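Local coordinates for protein 2-oxo-1,2-dihydroquinoline 8-monooxygenase, oxygenase component (Pseudomonas putida, PDB 1Z02) that hydroxylates 2-oxo-1,2-dihydroquinoline at position 8 as the oxygenase component of a monooxygenase that carries a Rieske [2Fe-2S] cluster and a mononuclear iron, at residues 123-126 / 127-130; 216-219 / 220-223; 275-278 / 279-282. All coordinates share one frame; numbering follows the deposited sequence.

The three contacts follow one another along the chain. Contact 1 lies in the Rieske [2Fe-2S] domain, in the loop between strands 119-122 and 141-144; contacts 2 and 3 both belong to the homotrimeric ring hydroxylase region, at the iron ligand before helix 222-225 and at the hairpin joining strands 271-277 and 282-283. The centres of contacts 2 and 3 are about 18 Å apart, whereas that of contact 1 is about 58 Å from the former and about 76 Å from the latter. The trimer bridges this gap: contact 1 packs on the second subunit, and contacts 2 and 3 meet the Rieske domain of the third, bringing each cluster close to a neighbour's iron.

Contact 1: residues 123-126 / 127-130; sequences VANP and EDKL
Asn-125 and Asp-128 stand at the two ends of a type I beta turn, and their side chains cross beside it. The backbone bond that closes the turn, from Asp-128 N to Asn-125 O, is nearly straight but long at 3.3 Å and counts as weak. The closer packing is between the side chains: Asn-125 CG lies 3.6 Å from Asp-128 CB, with the amide and carboxylate planes 70° apart. Both residues hold CG anti to the backbone N (chi1 -157° for Asn-125), which swings the amide back across the turn towards Asp-128. Asn-125 ND2 comes within 2.9 Å of Asp-128 OD1, but the angle is too poor for a hydrogen bond; OD1 instead accepts from the backbone N of Ala-389 in the second subunit. That subunit also packs Leu-243 on Asn-125 and Val-388 on Asp-128, helping to bury both residues. The opposite character appears at the corner of the turn, where Glu-127 is exposed, its chain extended beyond CG, and where Pro-126 is only partly covered. Here a water takes the place of side-chain packing: it donates to Asn-125 OD1 over 3.0 Å and accepts from Glu-127 N over 2.7 Å, thereby holding the oxygen end of the amide to the turn. The loop lies beside the Rieske cluster, about 9 Å from the side chain of Asn-125, and Leu-130 packs on Phe-110 of the cluster pocket. Beyond the beta turn the chain is fixed again by an Asx turn, in which Leu-130 N donates over 3.1 Å to the anti side of Asp-128 OD2, from 32° out of the carboxylate plane.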
loop_
_atom_site.group_PDB
_atom_site.type_symbol
_atom_site.label_atom_id
_atom_site.label_comp_id
_atom_site.label_asym_id
_atom_site.label_seq_id
_atom_site.Cartn_x
_atom_site.Cartn_y
_atom_site.Cartn_z
ATOM N N VAL A 123 -36.738 -1.800 -6.769
ATOM C CA VAL A 123 -37.293 -3.148 -6.835
ATOM C C VAL A 123 -37.892 -3.619 -5.512
ATOM O O VAL A 123 -38.985 -4.172 -5.474
ATOM C CB VAL A 123 -36.224 -4.171 -7.297
ATOM C CG1 VAL A 123 -36.802 -5.568 -7.271
ATOM C CG2 VAL A 123 -35.761 -3.845 -8.714
ATOM N N ALA A 124 -37.185 -3.385 -4.417
ATOM C CA ALA A 124 -37.666 -3.829 -3.113
ATOM C C ALA A 124 -38.647 -2.893 -2.411
ATOM O O ALA A 124 -39.122 -3.211 -1.316
ATOM C CB ALA A 124 -36.470 -4.094 -2.196
ATOM N N ASN A 125 -38.967 -1.761 -3.036
ATOM C CA ASN A 125 -39.859 -0.776 -2.419
ATOM C C ASN A 125 -40.400 0.176 -3.488
ATOM O O ASN A 125 -40.014 1.342 -3.542
ATOM C CB ASN A 125 -39.054 0.013 -1.385
ATOM C CG ASN A 125 -39.912 0.661 -0.316
ATOM O OD1 ASN A 125 -41.139 0.705 -0.412
ATOM N ND2 ASN A 125 -39.252 1.179 0.721
ATOM N N PRO A 126 -41.312 -0.308 -4.347
ATOM C CA PRO A 126 -41.892 0.516 -5.415
ATOM C C PRO A 126 -42.704 1.750 -5.012
ATOM O O PRO A 126 -42.999 2.593 -5.862
ATOM C CB PRO A 126 -42.720 -0.489 -6.220
ATOM C CG PRO A 126 -43.102 -1.513 -5.205
ATOM C CD PRO A 126 -41.846 -1.681 -4.389
ATOM N N GLU A 127 -43.062 1.870 -3.737
ATOM C CA GLU A 127 -43.835 3.025 -3.298
ATOM C C GLU A 127 -43.126 3.935 -2.297
ATOM O O GLU A 127 -43.764 4.759 -1.645
ATOM C CB GLU A 127 -45.183 2.571 -2.728
ATOM C CG GLU A 127 -46.078 1.947 -3.790
ATOM C CD GLU A 127 -47.500 1.695 -3.314
ATOM O OE1 GLU A 127 -48.409 1.651 -4.170
ATOM O OE2 GLU A 127 -47.721 1.535 -2.095
ATOM N N ASP A 128 -41.808 3.805 -2.186
ATOM C CA ASP A 128 -41.061 4.642 -1.260
ATOM C C ASP A 128 -41.094 6.101 -1.717
ATOM O O ASP A 128 -41.004 6.386 -2.903
ATOM C CB ASP A 128 -39.610 4.179 -1.168
ATOM C CG ASP A 128 -38.924 4.706 0.064
ATOM O OD1 ASP A 128 -39.095 4.086 1.134
ATOM O OD2 ASP A 128 -38.233 5.743 -0.032
ATOM N N LYS A 129 -41.208 7.021 -0.766
ATOM C CA LYS A 129 -41.270 8.445 -1.079
ATOM C C LYS A 129 -40.018 8.998 -1.769
ATOM O O LYS A 129 -40.074 10.045 -2.412
ATOM C CB LYS A 129 -41.533 9.255 0.197
ATOM C CG LYS A 129 -40.388 9.224 1.205
ATOM C CD LYS A 129 -40.373 10.489 2.061
ATOM C CE LYS A 129 -41.133 10.344 3.361
ATOM N NZ LYS A 129 -40.381 9.601 4.403
ATOM N N LEU A 130 -38.893 8.304 -1.641
ATOM C CA LEU A 130 -37.658 8.787 -2.246
ATOM C C LEU A 130 -37.713 8.730 -3.759
ATOM O O LEU A 130 -37.133 9.569 -4.440
ATOM C CB LEU A 130 -36.457 7.973 -1.747
ATOM C CG LEU A 130 -35.091 8.493 -2.209
ATOM C CD1 LEU A 130 -34.794 9.824 -1.542
ATOM C CD2 LEU A 130 -34.023 7.487 -1.880
HETATM O O HOH W 1 -43.704 0.060 -1.818
#

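Contact 2: residues 216-219 / 220-223. With FE (Fe (III) ion), chain G.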
loop_
_atom_site.group_PDB
_atom_site.type_symbol
_atom_site.label_atom_id
_atom_site.label_comp_id
_atom_site.label_asym_id
_atom_site.label_seq_id
_atom_site.Cartn_x
_atom_site.Cartn_y
_atom_site.Cartn_z
ATOM N N GLY A 216 4.208 13.115 -24.410
ATOM C CA GLY A 216 3.579 12.853 -25.691
ATOM C C GLY A 216 3.982 13.784 -26.816
ATOM O O GLY A 216 4.190 13.329 -27.938
ATOM N N PHE A 217 4.084 15.080 -26.534
ATOM C CA PHE A 217 4.454 16.044 -27.568
ATOM C C PHE A 217 5.831 16.666 -27.367
ATOM O O PHE A 217 6.115 17.736 -27.900
ATOM C CB PHE A 217 3.379 17.137 -27.694
ATOM C CG PHE A 217 3.211 17.993 -26.466
ATOM C CD1 PHE A 217 3.952 19.167 -26.308
ATOM C CD2 PHE A 217 2.280 17.641 -25.486
ATOM C CE1 PHE A 217 3.771 19.978 -25.194
ATOM C CE2 PHE A 217 2.085 18.441 -24.363
ATOM C CZ PHE A 217 2.830 19.616 -24.216
ATOM N N ASP A 218 6.685 15.977 -26.614
ATOM C CA ASP A 218 8.047 16.443 -26.371
ATOM C C ASP A 218 8.828 16.339 -27.688
ATOM O O ASP A 218 8.802 15.296 -28.348
ATOM C CB ASP A 218 8.718 15.578 -25.306
ATOM C CG ASP A 218 10.109 16.056 -24.976
ATOM O OD1 ASP A 218 10.243 16.946 -24.119
ATOM O OD2 ASP A 218 11.066 15.554 -25.598
ATOM N N ASN A 219 9.528 17.409 -28.065
ATOM C CA ASN A 219 10.271 17.416 -29.319
ATOM C C ASN A 219 11.713 16.966 -29.220
ATOM O O ASN A 219 12.302 16.598 -30.229
ATOM C CB ASN A 219 10.249 18.812 -29.948
ATOM C CG ASN A 219 8.852 19.380 -30.039
ATOM O OD1 ASN A 219 7.929 18.713 -30.500
ATOM N ND2 ASN A 219 8.689 20.622 -29.604
ATOM N N ALA A 220 12.289 16.968 -28.023
ATOM C CA ALA A 220 13.695 16.606 -27.903
ATOM C C ALA A 220 14.051 15.447 -26.964
ATOM O O ALA A 220 14.500 15.683 -25.848
ATOM C CB ALA A 220 14.483 17.849 -27.510
ATOM N N HIS A 221 13.860 14.201 -27.404
ATOM C CA HIS A 221 14.231 13.049 -26.574
ATOM C C HIS A 221 14.652 11.856 -27.418
ATOM O O HIS A 221 14.060 10.774 -27.356
ATOM C CB HIS A 221 13.113 12.663 -25.591
ATOM C CG HIS A 221 11.817 12.274 -26.234
ATOM N ND1 HIS A 221 11.003 13.174 -26.890
ATOM C CD2 HIS A 221 11.163 11.090 -26.264
ATOM C CE1 HIS A 221 9.903 12.563 -27.290
ATOM N NE2 HIS A 221 9.976 11.298 -26.921
ATOM N N ILE A 222 15.706 12.065 -28.201
ATOM C CA ILE A 222 16.235 11.019 -29.076
ATOM C C ILE A 222 16.760 9.793 -28.313
ATOM O O ILE A 222 16.526 8.650 -28.710
ATOM C CB ILE A 222 17.383 11.568 -29.965
ATOM C CG1 ILE A 222 17.981 10.454 -30.827
ATOM C CG2 ILE A 222 18.469 12.230 -29.099
ATOM C CD1 ILE A 222 19.123 10.925 -31.757
ATOM N N LEU A 223 17.481 10.036 -27.226
ATOM C CA LEU A 223 18.051 8.958 -26.424
ATOM C C LEU A 223 17.018 7.888 -26.041
ATOM O O LEU A 223 17.367 6.726 -25.835
ATOM C CB LEU A 223 18.688 9.556 -25.167
ATOM C CG LEU A 223 20.187 9.812 -25.094
ATOM C CD1 LEU A 223 20.733 10.017 -26.297
ATOM C CD2 LEU A 223 20.476 11.000 -24.495
HETATM FE FE FE G . 8.670 9.597 -27.326
HETATM O O HOH W 2 7.572 10.664 -29.070
HETATM O O HOH W 3 6.589 10.335 -26.873
#
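Asp-218 and His-221 are joined through the carboxylate oxygen OD2 of Asp-218, which accepts two hydrogen bonds from the residues that follow it in the loop. The shorter runs from His-221 ND1 to Asp-218 OD2, 2.7 Å, yet its angle of 123° is strongly bent and the bond is weak; the carboxylate and imidazole planes stand 65° apart, so the oxygen meets the ring obliquely. The second, from Ala-220 N to Asp-218 OD2 at 3.1 Å, is also bent and weak. The other oxygen, OD1, is satisfied across the subunit interface by NE2 of His-108 of the third subunit, a ligand of the Rieske cluster there, so that Asp-218 links a cluster ligand of one chain to an iron ligand of another, consistent with the path for electron transfer proposed for Rieske oxygenases. With chi1 at 60°, His-221 carries CG between its backbone N and carbonyl carbon, which brings ND1 back towards Asp-218. At the ring's edge and in its plane, Asp-218 O lies 3.1 Å from His-221 CE1. Replacing Asp-218 by an alanine would probably leave His-221 ND1, Ala-220 N and His-108 NE2 of the third subunit without their carboxylate partner, and break the link between the two metal sites. The far nitrogen of the ring, His-221 NE2, binds the iron at 2.2 Å. His-225 and Asp-365 complete the facial triad of two histidines and one carboxylate, and two waters, at 2.2 and 2.3 Å from the iron, are further ligands. The loop links helix 209-216 to helix 222-225, with helix 363-376 supplying Asp-365 and strands 261-264 and 293-297 packing against the side chain of Asn-219.

Contact 3: residues 275-278 / 279-282; sequences LENQ and ELGL
The carbonyl oxygen of Asn-277 is gripped by three successive backbone N-H groups of the loop that folds back on it. Of the three, the sound one is Leu-282 N to Asn-277 O, 3.0 Å and nearly straight, with the donor tilted 33° from the carbonyl plane. Gly-281 N is slightly nearer to Asn-277 O, at 2.9 Å, but its bent approach makes that bond weak, and the one from Leu-280 N is weak as well. In the reverse direction Asn-277 N donates to Leu-282 O over 2.8 Å at 169°, so that Asn-277 and Leu-282 form an antiparallel hydrogen-bonded pair. Their side chains emerge on the same face of the sheet, with Asn-277 CB 4.1 Å from Leu-282 CB. The side chain of Asn-277 also reaches the loop: CG sits anti to the backbone N (chi1 -166°), which brings it beside Leu-280, CD1 of Leu-280 lying 4.2 Å from Asn-277 CG. Glu-276 CB comes within 3.1 Å of Leu-282 O, while Glu-276 and Glu-279 are both exposed. The face holding Asn-277 and Leu-282 is turned to the third subunit, where Val-123 packs on Asn-277 and Phe-98 on Leu-282; Leu-280 touches Thr-121 of the same subunit. Gly-281 takes the positive phi that turns the chain into strand 282-283, a conformation that favours glycine. Gly-281 and Leu-282 together face the single residue Asn-277, the hallmark of a G1 beta bulge, here at the end of a four-residue hairpin loop joining two strands of a small antiparallel sheet.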
loop_
_atom_site.group_PDB
_atom_site.type_symbol
_atom_site.label_atom_id
_atom_site.label_comp_id
_atom_site.label_asym_id
_atom_site.label_seq_id
_atom_site.Cartn_x
_atom_site.Cartn_y
_atom_site.Cartn_z
ATOM N N LEU A 275 22.667 18.856 -34.803
ATOM C CA LEU A 275 23.438 17.743 -35.344
ATOM C C LEU A 275 24.711 17.408 -34.590
ATOM O O LEU A 275 25.381 16.437 -34.918
ATOM C CB LEU A 275 23.789 17.995 -36.815
ATOM C CG LEU A 275 22.645 17.935 -37.831
ATOM C CD1 LEU A 275 21.734 19.139 -37.674
ATOM C CD2 LEU A 275 23.232 17.904 -39.228
ATOM N N GLU A 276 25.062 18.193 -33.583
ATOM C CA GLU A 276 26.279 17.877 -32.857
ATOM C C GLU A 276 26.370 18.454 -31.455
ATOM O O GLU A 276 25.595 19.324 -31.068
ATOM C CB GLU A 276 27.507 18.304 -33.678
ATOM C CG GLU A 276 27.574 19.795 -33.994
ATOM C CD GLU A 276 28.743 20.156 -34.901
ATOM O OE1 GLU A 276 29.083 21.346 -34.993
ATOM O OE2 GLU A 276 29.326 19.258 -35.530
ATOM N N ASN A 277 27.325 17.929 -30.699
ATOM C CA ASN A 277 27.595 18.357 -29.338
ATOM C C ASN A 277 29.111 18.336 -29.190
ATOM O O ASN A 277 29.701 17.282 -28.942
ATOM C CB ASN A 277 26.976 17.384 -28.341
ATOM C CG ASN A 277 26.933 17.949 -26.946
ATOM O OD1 ASN A 277 25.869 18.369 -26.458
ATOM N ND2 ASN A 277 28.096 17.989 -26.294
ATOM N N GLN A 278 29.734 19.499 -29.338
ATOM C CA GLN A 278 31.189 19.618 -29.258
ATOM C C GLN A 278 31.808 19.220 -27.926
ATOM O O GLN A 278 32.936 18.733 -27.886
ATOM C CB GLN A 278 31.608 21.045 -29.615
ATOM C CG GLN A 278 30.953 21.554 -30.894
ATOM C CD GLN A 278 31.571 22.834 -31.394
ATOM O OE1 GLN A 278 32.018 23.667 -30.609
ATOM N NE2 GLN A 278 31.588 23.007 -32.709
ATOM N N GLU A 279 31.073 19.425 -26.839
ATOM C CA GLU A 279 31.560 19.088 -25.504
ATOM C C GLU A 279 31.734 17.575 -25.322
ATOM O O GLU A 279 32.700 17.116 -24.700
ATOM C CB GLU A 279 30.585 19.626 -24.457
ATOM C CG GLU A 279 30.999 19.386 -23.016
ATOM C CD GLU A 279 32.350 19.982 -22.684
ATOM O OE1 GLU A 279 32.685 21.052 -23.241
ATOM O OE2 GLU A 279 33.068 19.385 -21.853
ATOM N N LEU A 280 30.799 16.803 -25.868
ATOM C CA LEU A 280 30.853 15.346 -25.752
ATOM C C LEU A 280 31.453 14.677 -26.984
ATOM O O LEU A 280 31.620 13.458 -27.006
ATOM C CB LEU A 280 29.450 14.785 -25.511
ATOM C CG LEU A 280 28.742 15.291 -24.255
ATOM C CD1 LEU A 280 27.314 14.809 -24.252
ATOM C CD2 LEU A 280 29.455 14.796 -23.022
ATOM N N GLY A 281 31.759 15.474 -28.005
ATOM C CA GLY A 281 32.340 14.938 -29.222
ATOM C C GLY A 281 31.355 14.133 -30.046
ATOM O O GLY A 281 31.721 13.139 -30.671
ATOM N N LEU A 282 30.096 14.559 -30.044
ATOM C CA LEU A 282 29.051 13.872 -30.797
ATOM C C LEU A 282 28.677 14.663 -32.041
ATOM O O LEU A 282 28.659 15.896 -32.033
ATOM C CB LEU A 282 27.792 13.699 -29.941
ATOM C CG LEU A 282 27.946 13.021 -28.582
ATOM C CD1 LEU A 282 26.607 13.029 -27.881
ATOM C CD2 LEU A 282 28.461 11.606 -28.757
#